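Local coordinates for protein glycerol dehydratase (Clostridium butyricum, PDB 1R9D) that binds glycerol and dehydrates it without vitamin B12, probably as a radical-dependent lyase of the pyruvate formate-lyase type, at residues C149-V154 / A449-A454; T330-G335 / S642-Y647; D408-P413 / D728-H733. One frame throughout, in Å; residues are numbered along the deposited sequence.

Contact 1: C149-V154 / A449-A454; sequences CDVFTV and AFFNLA
Phe152 and Phe451 form a non-hydrogen-bonded antiparallel pair, their CA atoms 4.3 Å apart and their side chains on one face of the sheet. That face is densely filled. With CG anti to its backbone N (chi1 -172°), Phe451 leans its ring toward Phe152, and Phe451 CD1 comes 3.7 Å from Phe152 CB. Val151 lies alongside and lays CG1 over one face of the same ring, 4.1 Å from Phe451 CE1. Met495 and Met502 of helix 484-516 pack against this aromatic group. On the other face Thr153 and Phe450 run side by side, with Thr153 CG2 at the edge of the Phe450 ring and 3.8 Å from Phe450 CB. Between the faces Thr153 and Phe450 exchange both backbone bonds, and Asn452 N adds a third to Val151 O at 2.8 Å.

The contact is looser where the chains part. There a water spans the gap, giving a bond to Asp150 O (2.9 Å) and accepting one from Asn452 ND2 (3.0 Å). Asn452 ND2 also bonds Thr652 OG1, while Asn452 OD1 caps Arg455 N at the start of helix 453-461.

Short strand 152-153 thus adds an antiparallel partner to strand 449-452, whose other neighbour, 543-551, runs parallel to it. This is consistent with the beta/alpha barrel of the pyruvate formate-lyase-like fold, and the Phe450 side chain comes within about 3 Å of the bound glycerol at its nearest atoms.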
loop_
_atom_site.group_PDB
_atom_site.type_symbol
_atom_site.label_atom_id
_atom_site.label_comp_id
_atom_site.label_asym_id
_atom_site.label_seq_id
_atom_site.Cartn_x
_atom_site.Cartn_y
_atom_site.Cartn_z
ATOM N N CYS A 149 -4.353 -26.179 -13.089
ATOM C CA CYS A 149 -3.957 -27.395 -13.807
ATOM C C CYS A 149 -4.211 -28.685 -13.030
ATOM O O CYS A 149 -3.745 -29.750 -13.436
ATOM C CB CYS A 149 -2.464 -27.338 -14.157
ATOM S SG CYS A 149 -2.047 -26.215 -15.494
ATOM N N ASP A 150 -4.935 -28.595 -11.921
ATOM C CA ASP A 150 -5.217 -29.765 -11.089
ATOM C C ASP A 150 -3.948 -30.399 -10.517
ATOM O O ASP A 150 -3.866 -31.623 -10.394
ATOM C CB ASP A 150 -5.996 -30.836 -11.872
ATOM C CG ASP A 150 -7.472 -30.510 -12.013
ATOM O OD1 ASP A 150 -7.962 -29.595 -11.312
ATOM O OD2 ASP A 150 -8.151 -31.187 -12.819
ATOM N N VAL A 151 -2.955 -29.576 -10.185
ATOM C CA VAL A 151 -1.721 -30.089 -9.599
ATOM C C VAL A 151 -1.632 -29.653 -8.136
ATOM O O VAL A 151 -1.200 -30.420 -7.274
ATOM C CB VAL A 151 -0.471 -29.593 -10.365
ATOM C CG1 VAL A 151 0.794 -29.971 -9.606
ATOM C CG2 VAL A 151 -0.438 -30.212 -11.757
ATOM N N PHE A 152 -2.038 -28.416 -7.859
ATOM C CA PHE A 152 -2.017 -27.915 -6.491
ATOM C C PHE A 152 -3.137 -26.898 -6.287
ATOM O O PHE A 152 -3.765 -26.459 -7.249
ATOM C CB PHE A 152 -0.649 -27.284 -6.174
ATOM C CG PHE A 152 -0.347 -26.037 -6.961
ATOM C CD1 PHE A 152 -0.837 -24.800 -6.553
ATOM C CD2 PHE A 152 0.420 -26.102 -8.121
ATOM C CE1 PHE A 152 -0.569 -23.646 -7.289
ATOM C CE2 PHE A 152 0.695 -24.954 -8.864
ATOM C CZ PHE A 152 0.199 -23.722 -8.447
ATOM N N THR A 153 -3.400 -26.551 -5.033
ATOM C CA THR A 153 -4.433 -25.571 -4.714
ATOM C C THR A 153 -3.952 -24.618 -3.630
ATOM O O THR A 153 -3.356 -25.042 -2.644
ATOM C CB THR A 153 -5.734 -26.233 -4.210
ATOM O OG1 THR A 153 -6.642 -25.212 -3.772
ATOM C CG2 THR A 153 -5.457 -27.173 -3.047
ATOM N N VAL A 154 -4.206 -23.330 -3.829
ATOM C CA VAL A 154 -3.829 -22.317 -2.852
ATOM C C VAL A 154 -5.115 -21.646 -2.386
ATOM O O VAL A 154 -5.116 -20.494 -1.963
ATOM C CB VAL A 154 -2.881 -21.253 -3.457
ATOM C CG1 VAL A 154 -1.505 -21.863 -3.716
ATOM C CG2 VAL A 154 -3.458 -20.713 -4.755
ATOM N N ALA A 449 -1.043 -24.171 1.181
ATOM C CA ALA A 449 -1.393 -24.888 -0.043
ATOM C C ALA A 449 -1.290 -26.402 0.095
ATOM O O ALA A 449 -0.667 -26.909 1.024
ATOM C CB ALA A 449 -0.493 -24.432 -1.181
ATOM N N PHE A 450 -1.936 -27.110 -0.830
ATOM C CA PHE A 450 -1.865 -28.573 -0.889
ATOM C C PHE A 450 -1.323 -28.845 -2.287
ATOM O O PHE A 450 -1.782 -28.249 -3.267
ATOM C CB PHE A 450 -3.241 -29.232 -0.719
ATOM C CG PHE A 450 -3.744 -29.240 0.697
ATOM C CD1 PHE A 450 -4.824 -28.449 1.064
ATOM C CD2 PHE A 450 -3.142 -30.046 1.659
ATOM C CE1 PHE A 450 -5.304 -28.462 2.374
ATOM C CE2 PHE A 450 -3.611 -30.066 2.970
ATOM C CZ PHE A 450 -4.697 -29.271 3.327
ATOM N N PHE A 451 -0.348 -29.743 -2.372
ATOM C CA PHE A 451 0.316 -30.075 -3.632
ATOM C C PHE A 451 0.192 -31.577 -3.897
ATOM O O PHE A 451 0.537 -32.387 -3.044
ATOM C CB PHE A 451 1.790 -29.677 -3.516
ATOM C CG PHE A 451 2.563 -29.784 -4.795
ATOM C CD1 PHE A 451 2.730 -28.674 -5.617
ATOM C CD2 PHE A 451 3.165 -30.987 -5.155
ATOM C CE1 PHE A 451 3.491 -28.754 -6.781
ATOM C CE2 PHE A 451 3.930 -31.082 -6.320
ATOM C CZ PHE A 451 4.095 -29.965 -7.134
ATOM N N ASN A 452 -0.303 -31.937 -5.078
ATOM C CA ASN A 452 -0.501 -33.342 -5.443
ATOM C C ASN A 452 0.768 -33.978 -6.010
ATOM O O ASN A 452 1.084 -33.813 -7.186
ATOM C CB ASN A 452 -1.631 -33.457 -6.473
ATOM C CG ASN A 452 -2.067 -34.892 -6.704
ATOM O OD1 ASN A 452 -1.272 -35.825 -6.570
ATOM N ND2 ASN A 452 -3.335 -35.076 -7.066
ATOM N N LEU A 453 1.488 -34.713 -5.167
ATOM C CA LEU A 453 2.720 -35.373 -5.588
ATOM C C LEU A 453 2.478 -36.435 -6.660
ATOM O O LEU A 453 3.311 -36.630 -7.548
ATOM C CB LEU A 453 3.402 -36.018 -4.384
ATOM C CG LEU A 453 3.828 -35.100 -3.236
ATOM C CD1 LEU A 453 4.245 -35.967 -2.053
ATOM C CD2 LEU A 453 4.964 -34.182 -3.682
ATOM N N ALA A 454 1.340 -37.120 -6.577
ATOM C CA ALA A 454 1.012 -38.165 -7.547
ATOM C C ALA A 454 0.866 -37.618 -8.969
ATOM O O ALA A 454 1.213 -38.291 -9.942
ATOM C CB ALA A 454 -0.267 -38.887 -7.124
HETATM O O HOH W 1 -4.805 -32.555 -7.854
#

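Contact 2: T330-G335 / S642-Y647; sequences TKHFGG and SSINVY
His332 O is gripped by two donors from the loop ahead of helix 644-650. Ser642 OG, anti to its own backbone N (chi1 -172°), gives the shorter bond, 2.7 Å to His332 O and in the carbonyl plane. Ser643 N reaches His332 O at 3.2 Å from above that plane. The Ser643 hydroxyl works in both directions: OG donates to Lys331 O at 2.9 Å, from 46° out of the carbonyl plane, and accepts from Gly334 N at 3.1 Å in a nearly straight bond. One hydroxyl thus ties the carbonyl of Lys331 to the N-H of Gly334, across the turn that ends helix 329-332. A water gives further bonds to Lys331 O and Ser643 O, with a weak one from Tyr647 N.

The ring and aliphatic contacts centre on His332 and Tyr647. Ile644 lies alongside His332 and sets CD1 over the centre of the imidazole, 3.6 Å from the ring centroid, a CH-pi contact nearly on the ring normal. Tyr647 meets the NE2 end of the same imidazole obliquely, ring planes at 36°. It is also crossed by the aliphatic run of Lys331, whose CD comes 3.4 Å from Tyr647 CD1.

The carbonyls of Lys331 and His332, at the loosely bonded helix end, are thus met by serine hydroxyls, a backbone N-H and water. Gly334 O is bonded by Tyr764 OH, of the residue that follows the predicted radical site Gly763 in sequence, and Ser642 lies about 4 Å from the glycerol at its nearest atoms, so this network borders the probable active site.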
loop_
_atom_site.group_PDB
_atom_site.type_symbol
_atom_site.label_atom_id
_atom_site.label_comp_id
_atom_site.label_asym_id
_atom_site.label_seq_id
_atom_site.Cartn_x
_atom_site.Cartn_y
_atom_site.Cartn_z
ATOM N N THR A 330 -14.663 -27.386 0.607
ATOM C CA THR A 330 -15.263 -28.231 1.623
ATOM C C THR A 330 -14.753 -29.666 1.492
ATOM O O THR A 330 -14.753 -30.420 2.464
ATOM C CB THR A 330 -16.800 -28.203 1.524
ATOM O OG1 THR A 330 -17.250 -26.858 1.726
ATOM C CG2 THR A 330 -17.418 -29.099 2.585
ATOM N N LYS A 331 -14.317 -30.032 0.289
ATOM C CA LYS A 331 -13.777 -31.368 0.048
ATOM C C LYS A 331 -12.386 -31.478 0.681
ATOM O O LYS A 331 -11.952 -32.571 1.050
ATOM C CB LYS A 331 -13.672 -31.646 -1.453
ATOM C CG LYS A 331 -14.996 -31.628 -2.201
ATOM C CD LYS A 331 -14.754 -31.732 -3.702
ATOM C CE LYS A 331 -16.040 -31.591 -4.506
ATOM N NZ LYS A 331 -17.003 -32.691 -4.249
ATOM N N HIS A 332 -11.701 -30.341 0.801
ATOM C CA HIS A 332 -10.363 -30.291 1.399
ATOM C C HIS A 332 -10.440 -30.314 2.920
ATOM O O HIS A 332 -9.519 -30.788 3.587
ATOM C CB HIS A 332 -9.625 -28.997 1.022
ATOM C CG HIS A 332 -9.609 -28.689 -0.440
ATOM N ND1 HIS A 332 -9.056 -27.528 -0.939
ATOM C CD2 HIS A 332 -10.086 -29.368 -1.509
ATOM C CE1 HIS A 332 -9.194 -27.505 -2.252
ATOM N NE2 HIS A 332 -9.817 -28.610 -2.623
ATOM N N PHE A 333 -11.532 -29.780 3.464
ATOM C CA PHE A 333 -11.715 -29.699 4.909
ATOM C C PHE A 333 -13.094 -30.229 5.316
ATOM O O PHE A 333 -13.966 -29.458 5.716
ATOM C CB PHE A 333 -11.583 -28.242 5.373
ATOM C CG PHE A 333 -10.397 -27.505 4.784
ATOM C CD1 PHE A 333 -10.564 -26.634 3.712
ATOM C CD2 PHE A 333 -9.120 -27.677 5.311
ATOM C CE1 PHE A 333 -9.477 -25.940 3.175
ATOM C CE2 PHE A 333 -8.022 -26.989 4.780
ATOM C CZ PHE A 333 -8.200 -26.119 3.712
ATOM N N GLY A 334 -13.288 -31.542 5.238
ATOM C CA GLY A 334 -14.587 -32.100 5.581
ATOM C C GLY A 334 -14.890 -32.319 7.050
ATOM O O GLY A 334 -13.993 -32.563 7.852
ATOM N N GLY A 335 -16.175 -32.224 7.403
ATOM C CA GLY A 335 -16.589 -32.451 8.780
ATOM C C GLY A 335 -16.680 -31.255 9.718
ATOM O O GLY A 335 -16.440 -31.401 10.919
ATOM N N SER A 642 -5.231 -33.295 5.498
ATOM C CA SER A 642 -6.584 -32.929 5.920
ATOM C C SER A 642 -7.439 -34.028 5.267
ATOM O O SER A 642 -7.168 -35.211 5.479
ATOM C CB SER A 642 -6.982 -31.550 5.394
ATOM O OG SER A 642 -8.214 -31.146 5.973
ATOM N N SER A 643 -8.448 -33.671 4.474
ATOM C CA SER A 643 -9.257 -34.699 3.810
ATOM C C SER A 643 -9.090 -34.648 2.290
ATOM O O SER A 643 -9.817 -35.320 1.557
ATOM C CB SER A 643 -10.749 -34.544 4.169
ATOM O OG SER A 643 -11.294 -33.306 3.724
ATOM N N ILE A 644 -8.106 -33.884 1.819
ATOM C CA ILE A 644 -7.898 -33.710 0.386
ATOM C C ILE A 644 -7.331 -34.895 -0.396
ATOM O O ILE A 644 -7.371 -34.889 -1.625
ATOM C CB ILE A 644 -7.023 -32.457 0.101
ATOM C CG1 ILE A 644 -7.334 -31.912 -1.298
ATOM C CG2 ILE A 644 -5.538 -32.812 0.183
ATOM C CD1 ILE A 644 -6.710 -30.549 -1.583
ATOM N N ASN A 645 -6.815 -35.910 0.291
ATOM C CA ASN A 645 -6.263 -37.063 -0.422
ATOM C C ASN A 645 -7.334 -37.772 -1.258
ATOM O O ASN A 645 -7.029 -38.381 -2.283
ATOM C CB ASN A 645 -5.603 -38.046 0.553
ATOM C CG ASN A 645 -6.565 -38.595 1.584
ATOM O OD1 ASN A 645 -7.105 -37.857 2.409
ATOM N ND2 ASN A 645 -6.780 -39.904 1.547
ATOM N N VAL A 646 -8.587 -37.689 -0.824
ATOM C CA VAL A 646 -9.682 -38.307 -1.565
ATOM C C VAL A 646 -9.956 -37.461 -2.807
ATOM O O VAL A 646 -9.985 -37.976 -3.920
ATOM C CB VAL A 646 -10.956 -38.405 -0.699
ATOM C CG1 VAL A 646 -12.120 -38.940 -1.532
ATOM C CG2 VAL A 646 -10.697 -39.324 0.492
ATOM N N TYR A 647 -10.137 -36.155 -2.617
ATOM C CA TYR A 647 -10.389 -35.252 -3.739
ATOM C C TYR A 647 -9.245 -35.260 -4.754
ATOM O O TYR A 647 -9.481 -35.334 -5.962
ATOM C CB TYR A 647 -10.606 -33.821 -3.238
ATOM C CG TYR A 647 -10.846 -32.830 -4.353
ATOM C CD1 TYR A 647 -11.931 -32.975 -5.215
ATOM C CD2 TYR A 647 -9.993 -31.743 -4.544
ATOM C CE1 TYR A 647 -12.164 -32.064 -6.243
ATOM C CE2 TYR A 647 -10.217 -30.825 -5.571
ATOM C CZ TYR A 647 -11.305 -30.994 -6.413
ATOM O OH TYR A 647 -11.543 -30.089 -7.424
HETATM O O HOH W 2 -11.823 -34.975 -0.286
#

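Contact 3: D408-P413 / D728-H733; sequences DEVIIP and DQKGFH
Ile411 lays CG1 over one face of the Phe732 ring, off-centre toward the rim and 3.8 Å from the ring centroid. The two side chains cross at about a right angle, and Ile411 CD1 follows above the rim, 3.7 Å from Phe732 CE2. With CG anti to its backbone N (chi1 -164°), Phe732 turns its ring toward helix 408-417. Its CD1 also meets Val410 CG1 at 4.1 Å, while the other branch of that valine turns to the loop, with CG2 3.3 Å from Lys730 O and 3.8 Å from Lys730 CB. Pro436 of strand 435-437 touches both Ile411 and Phe732.

No direct hydrogen bond joins the segments. At the polar margin a water accepts from Lys730 NZ (2.7 Å) and donates to Glu409 O (2.8 Å), whereas the Glu409 carboxylate is bonded through OE2 to Asn382 N.

Lys730, with positive phi, is the C-prime residue of a Schellman motif ending helix 712-728. The chain turns into strand 733-738, antiparallel neighbour in a mixed sheet of strand 404-407, which leads into helix 408-417. Packing of a helix start against that turn is consistent with the beta/alpha barrel of glycyl radical enzymes.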
loop_
_atom_site.group_PDB
_atom_site.type_symbol
_atom_site.label_atom_id
_atom_site.label_comp_id
_atom_site.label_asym_id
_atom_site.label_seq_id
_atom_site.Cartn_x
_atom_site.Cartn_y
_atom_site.Cartn_z
ATOM N N ASP A 408 9.070 -34.437 20.623
ATOM C CA ASP A 408 9.964 -33.336 20.995
ATOM C C ASP A 408 11.371 -33.546 20.436
ATOM O O ASP A 408 12.037 -32.598 20.017
ATOM C CB ASP A 408 10.109 -33.267 22.513
ATOM C CG ASP A 408 9.001 -32.485 23.192
ATOM O OD1 ASP A 408 7.915 -32.309 22.603
ATOM O OD2 ASP A 408 9.235 -32.060 24.346
ATOM N N GLU A 409 11.819 -34.797 20.459
ATOM C CA GLU A 409 13.171 -35.140 20.021
ATOM C C GLU A 409 13.487 -34.797 18.570
ATOM O O GLU A 409 14.647 -34.577 18.224
ATOM C CB GLU A 409 13.434 -36.624 20.298
ATOM C CG GLU A 409 13.222 -37.042 21.767
ATOM C CD GLU A 409 14.169 -36.355 22.744
ATOM O OE1 GLU A 409 15.358 -36.175 22.397
ATOM O OE2 GLU A 409 13.735 -36.013 23.872
ATOM N N VAL A 410 12.467 -34.756 17.719
ATOM C CA VAL A 410 12.657 -34.395 16.315
ATOM C C VAL A 410 12.252 -32.936 16.095
ATOM O O VAL A 410 12.961 -32.162 15.451
ATOM C CB VAL A 410 11.793 -35.275 15.365
ATOM C CG1 VAL A 410 11.780 -34.681 13.956
ATOM C CG2 VAL A 410 12.343 -36.685 15.318
ATOM N N ILE A 411 11.110 -32.559 16.656
ATOM C CA ILE A 411 10.589 -31.211 16.479
ATOM C C ILE A 411 11.474 -30.071 16.977
ATOM O O ILE A 411 11.652 -29.079 16.273
ATOM C CB ILE A 411 9.180 -31.096 17.103
ATOM C CG1 ILE A 411 8.222 -32.005 16.328
ATOM C CG2 ILE A 411 8.701 -29.645 17.070
ATOM C CD1 ILE A 411 6.835 -32.114 16.942
ATOM N N ILE A 412 12.028 -30.205 18.177
ATOM C CA ILE A 412 12.878 -29.153 18.723
ATOM C C ILE A 412 14.085 -28.884 17.814
ATOM O O ILE A 412 14.318 -27.742 17.417
ATOM C CB ILE A 412 13.306 -29.498 20.173
ATOM C CG1 ILE A 412 12.066 -29.470 21.079
ATOM C CG2 ILE A 412 14.340 -28.501 20.679
ATOM C CD1 ILE A 412 12.311 -29.894 22.519
ATOM N N PRO A 413 14.859 -29.927 17.455
ATOM C CA PRO A 413 16.020 -29.722 16.577
ATOM C C PRO A 413 15.613 -29.126 15.222
ATOM O O PRO A 413 16.276 -28.230 14.696
ATOM C CB PRO A 413 16.594 -31.131 16.423
ATOM C CG PRO A 413 16.234 -31.786 17.710
ATOM C CD PRO A 413 14.822 -31.313 17.956
ATOM N N ASP A 728 11.772 -42.873 18.752
ATOM C CA ASP A 728 13.210 -43.073 18.928
ATOM C C ASP A 728 13.877 -43.149 17.554
ATOM O O ASP A 728 15.053 -42.798 17.405
ATOM C CB ASP A 728 13.505 -44.358 19.709
ATOM C CG ASP A 728 13.072 -44.275 21.166
ATOM O OD1 ASP A 728 12.925 -43.148 21.694
ATOM O OD2 ASP A 728 12.892 -45.344 21.791
ATOM N N GLN A 729 13.112 -43.600 16.559
ATOM C CA GLN A 729 13.590 -43.726 15.180
ATOM C C GLN A 729 13.450 -42.405 14.423
ATOM O O GLN A 729 13.661 -42.346 13.212
ATOM C CB GLN A 729 12.804 -44.810 14.435
ATOM C CG GLN A 729 12.924 -46.225 14.994
ATOM C CD GLN A 729 14.118 -46.975 14.450
ATOM O OE1 GLN A 729 15.242 -46.811 14.923
ATOM N NE2 GLN A 729 13.883 -47.803 13.436
ATOM N N LYS A 730 13.074 -41.357 15.151
ATOM C CA LYS A 730 12.926 -40.011 14.607
ATOM C C LYS A 730 11.645 -39.709 13.840
ATOM O O LYS A 730 11.652 -38.902 12.911
ATOM C CB LYS A 730 14.146 -39.650 13.745
ATOM C CG LYS A 730 15.478 -39.762 14.491
ATOM C CD LYS A 730 15.465 -38.943 15.769
ATOM C CE LYS A 730 16.767 -39.087 16.548
ATOM N NZ LYS A 730 16.681 -38.360 17.844
ATOM N N GLY A 731 10.548 -40.357 14.224
ATOM C CA GLY A 731 9.271 -40.076 13.592
ATOM C C GLY A 731 8.790 -38.755 14.174
ATOM O O GLY A 731 9.176 -38.399 15.290
ATOM N N PHE A 732 7.937 -38.047 13.439
ATOM C CA PHE A 732 7.433 -36.730 13.840
ATOM C C PHE A 732 6.147 -36.754 14.671
ATOM O O PHE A 732 6.059 -36.130 15.736
ATOM C CB PHE A 732 7.187 -35.905 12.569
ATOM C CG PHE A 732 7.030 -34.427 12.800
ATOM C CD1 PHE A 732 8.071 -33.552 12.499
ATOM C CD2 PHE A 732 5.829 -33.902 13.271
ATOM C CE1 PHE A 732 7.920 -32.172 12.658
ATOM C CE2 PHE A 732 5.666 -32.521 13.436
ATOM C CZ PHE A 732 6.714 -31.657 13.127
ATOM N N HIS A 733 5.151 -37.467 14.162
ATOM C CA HIS A 733 3.841 -37.546 14.802
ATOM C C HIS A 733 3.123 -38.855 14.486
ATOM O O HIS A 733 3.388 -39.482 13.467
ATOM C CB HIS A 733 2.982 -36.363 14.312
ATOM C CG HIS A 733 1.521 -36.678 14.166
ATOM N ND1 HIS A 733 1.020 -37.449 13.138
ATOM C CD2 HIS A 733 0.459 -36.351 14.940
ATOM C CE1 HIS A 733 -0.287 -37.584 13.287
ATOM N NE2 HIS A 733 -0.653 -36.928 14.372
HETATM O O HOH W 3 16.514 -35.961 16.600
#

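All three contacts are largely buried, but contact 2 lies nearest the centre of the chain, about 12 Å between centres against about 17 Å and 20 Å for contacts 1 and 3, with exposed Lys331 at its margin. Contacts 1 and 2 touch: Ile644 CD1 of contact 2 packs 3.8 Å from Phe450 CB of contact 1, and Phe450 and Ser642 both lie beside the glycerol. Strand pairing and aromatic packing hold contact 1, hydroxyls capturing carbonyls at a helix end contact 2. Contact 3 stands apart, at the ends of two strands of the other five-stranded sheet; it relies on aliphatic-aromatic packing with one bridging water and alone joins the pyruvate formate lyase-like and glycine radical regions.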